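Local coordinates for H subunit of photosynthetic reaction center complex (Rhodopseudomonas palustris, PDB 6Z5S), which probably caps the cytoplasmic side of the photosynthetic reaction centre with a PRC-barrel domain and is held in the membrane by one helix, at residues Val130-Ala135 / Val166-Ala171. Sequence-based numbering, arbitrary orientation.
Sequences VPLRAA and VWVDRA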
loop_
_atom_site.group_PDB
_atom_site.type_symbol
_atom_site.label_atom_id
_atom_site.label_comp_id
_atom_site.label_asym_id
_atom_site.label_seq_id
_atom_site.Cartn_x
_atom_site.Cartn_y
_atom_site.Cartn_z
ATOM N N VAL D 130 13.011 32.299 -8.881
ATOM C CA VAL D 130 13.264 33.656 -9.366
ATOM C C VAL D 130 12.070 34.531 -9.055
ATOM O O VAL D 130 10.940 34.049 -8.903
ATOM C CB VAL D 130 13.538 33.680 -10.882
ATOM C CG1 VAL D 130 14.829 32.967 -11.198
ATOM C CG2 VAL D 130 12.392 33.041 -11.625
ATOM N N PRO D 131 12.291 35.839 -8.950
ATOM C CA PRO D 131 11.158 36.756 -8.811
ATOM C C PRO D 131 10.330 36.763 -10.083
ATOM O O PRO D 131 10.841 36.531 -11.178
ATOM C CB PRO D 131 11.822 38.115 -8.571
ATOM C CG PRO D 131 13.231 37.813 -8.232
ATOM C CD PRO D 131 13.571 36.560 -8.947
ATOM N N LEU D 132 9.031 37.028 -9.930
ATOM C CA LEU D 132 8.153 37.032 -11.094
ATOM C C LEU D 132 8.566 38.086 -12.109
ATOM O O LEU D 132 8.319 37.922 -13.308
ATOM C CB LEU D 132 6.704 37.248 -10.674
ATOM C CG LEU D 132 5.915 35.974 -10.407
ATOM C CD1 LEU D 132 4.492 36.313 -10.031
ATOM C CD2 LEU D 132 5.947 35.085 -11.627
ATOM N N ARG D 133 9.204 39.164 -11.655
ATOM C CA ARG D 133 9.758 40.143 -12.580
ATOM C C ARG D 133 10.853 39.554 -13.459
ATOM O O ARG D 133 11.203 40.156 -14.478
ATOM C CB ARG D 133 10.312 41.333 -11.807
ATOM C CG ARG D 133 11.472 40.969 -10.916
ATOM C CD ARG D 133 12.087 42.185 -10.269
ATOM N NE ARG D 133 13.111 41.805 -9.306
ATOM C CZ ARG D 133 12.900 41.689 -8.001
ATOM N NH1 ARG D 133 13.890 41.333 -7.199
ATOM N NH2 ARG D 133 11.699 41.932 -7.499
ATOM N N ALA D 134 11.402 38.398 -13.092
ATOM C CA ALA D 134 12.473 37.772 -13.850
ATOM C C ALA D 134 12.041 36.523 -14.597
ATOM O O ALA D 134 12.854 35.950 -15.327
ATOM C CB ALA D 134 13.643 37.420 -12.922
ATOM N N ALA D 135 10.799 36.080 -14.433
ATOM C CA ALA D 135 10.273 34.910 -15.130
ATOM C C ALA D 135 9.096 35.380 -15.972
ATOM O O ALA D 135 7.944 35.318 -15.538
ATOM C CB ALA D 135 9.859 33.820 -14.150
ATOM N N VAL D 166 6.666 38.253 -5.556
ATOM C CA VAL D 166 6.442 36.835 -5.325
ATOM C C VAL D 166 7.507 36.066 -6.090
ATOM O O VAL D 166 7.621 36.201 -7.313
ATOM C CB VAL D 166 5.034 36.408 -5.761
ATOM C CG1 VAL D 166 4.864 34.913 -5.609
ATOM C CG2 VAL D 166 3.999 37.148 -4.948
ATOM N N TRP D 167 8.293 35.272 -5.374
ATOM C CA TRP D 167 9.299 34.425 -5.991
ATOM C C TRP D 167 8.685 33.072 -6.305
ATOM O O TRP D 167 8.022 32.473 -5.455
ATOM C CB TRP D 167 10.505 34.254 -5.074
ATOM C CG TRP D 167 11.320 35.480 -4.917
ATOM C CD1 TRP D 167 10.879 36.717 -4.568
ATOM C CD2 TRP D 167 12.729 35.592 -5.096
ATOM N NE1 TRP D 167 11.926 37.597 -4.522
ATOM C CE2 TRP D 167 13.076 36.928 -4.840
ATOM C CE3 TRP D 167 13.732 34.693 -5.451
ATOM C CZ2 TRP D 167 14.380 37.385 -4.924
ATOM C CZ3 TRP D 167 15.022 35.146 -5.535
ATOM C CH2 TRP D 167 15.339 36.479 -5.272
ATOM N N VAL D 168 8.908 32.591 -7.522
ATOM C CA VAL D 168 8.286 31.365 -7.987
ATOM C C VAL D 168 9.352 30.400 -8.480
ATOM O O VAL D 168 10.479 30.781 -8.805
ATOM C CB VAL D 168 7.252 31.626 -9.098
ATOM C CG1 VAL D 168 6.213 32.609 -8.617
ATOM C CG2 VAL D 168 7.937 32.142 -10.336
ATOM N N ASP D 169 8.963 29.132 -8.532
ATOM C CA ASP D 169 9.792 28.056 -9.047
ATOM C C ASP D 169 9.405 27.799 -10.496
ATOM O O ASP D 169 8.224 27.618 -10.802
ATOM C CB ASP D 169 9.600 26.792 -8.209
ATOM C CG ASP D 169 10.583 25.694 -8.558
ATOM O OD1 ASP D 169 11.156 25.715 -9.664
ATOM O OD2 ASP D 169 10.788 24.798 -7.713
ATOM N N ARG D 170 10.391 27.797 -11.382
ATOM C CA ARG D 170 10.131 27.496 -12.779
ATOM C C ARG D 170 10.113 25.989 -13.008
ATOM O O ARG D 170 10.763 25.221 -12.296
ATOM C CB ARG D 170 11.183 28.139 -13.675
ATOM C CG ARG D 170 11.319 29.631 -13.510
ATOM C CD ARG D 170 12.269 30.197 -14.547
ATOM N NE ARG D 170 13.564 29.529 -14.523
ATOM C CZ ARG D 170 13.947 28.605 -15.398
ATOM N NH1 ARG D 170 15.143 28.046 -15.295
ATOM N NH2 ARG D 170 13.130 28.234 -16.372
ATOM N N ALA D 171 9.321 25.574 -13.998
ATOM C CA ALA D 171 9.182 24.180 -14.415
ATOM C C ALA D 171 8.433 23.368 -13.367
ATOM O O ALA D 171 8.046 22.223 -13.618
ATOM C CB ALA D 171 10.546 23.552 -14.712
#
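The carbonyl oxygen of V130 takes the amide of V168 at 2.9 Å, N to O, and also receives a CA-H...O contact from W167. In return, V130 N binds V168 O at 3.0 Å, closing the hydrogen-bonded pair of an antiparallel ladder. L132 N adds a more bent bond to V166 O, 3.1 Å long with an N-H...O angle of 141°. Between these bonds lies the non-hydrogen-bonded pair P131 and W167, a clear case of proline laid on an indole. CG of P131 stands 3.6 Å from the centroid of the six-membered ring of W167, a CH-pi contact over the face. With its CG anti to the carbonyl carbon (chi1 -70°), W167 runs side by side with the pyrrolidine. An alanine in place of W167 would probably leave P131 without its aromatic bed and open a gap there. V130 and V168 share the opposite sheet face; there L132 crosses V168 at about a right angle, CD2 to CG2 3.8 Å, and V130 CG2 rests on the aliphatic stem of R170, whose guanidinium is salt-bridged to D124. Within this chain strand 129-131, from the H-chain N-terminal family region, is outermost in the antiparallel sheet, paired with strand 161-169 of the PRC-barrel region, which pairs in turn with strand 174-182.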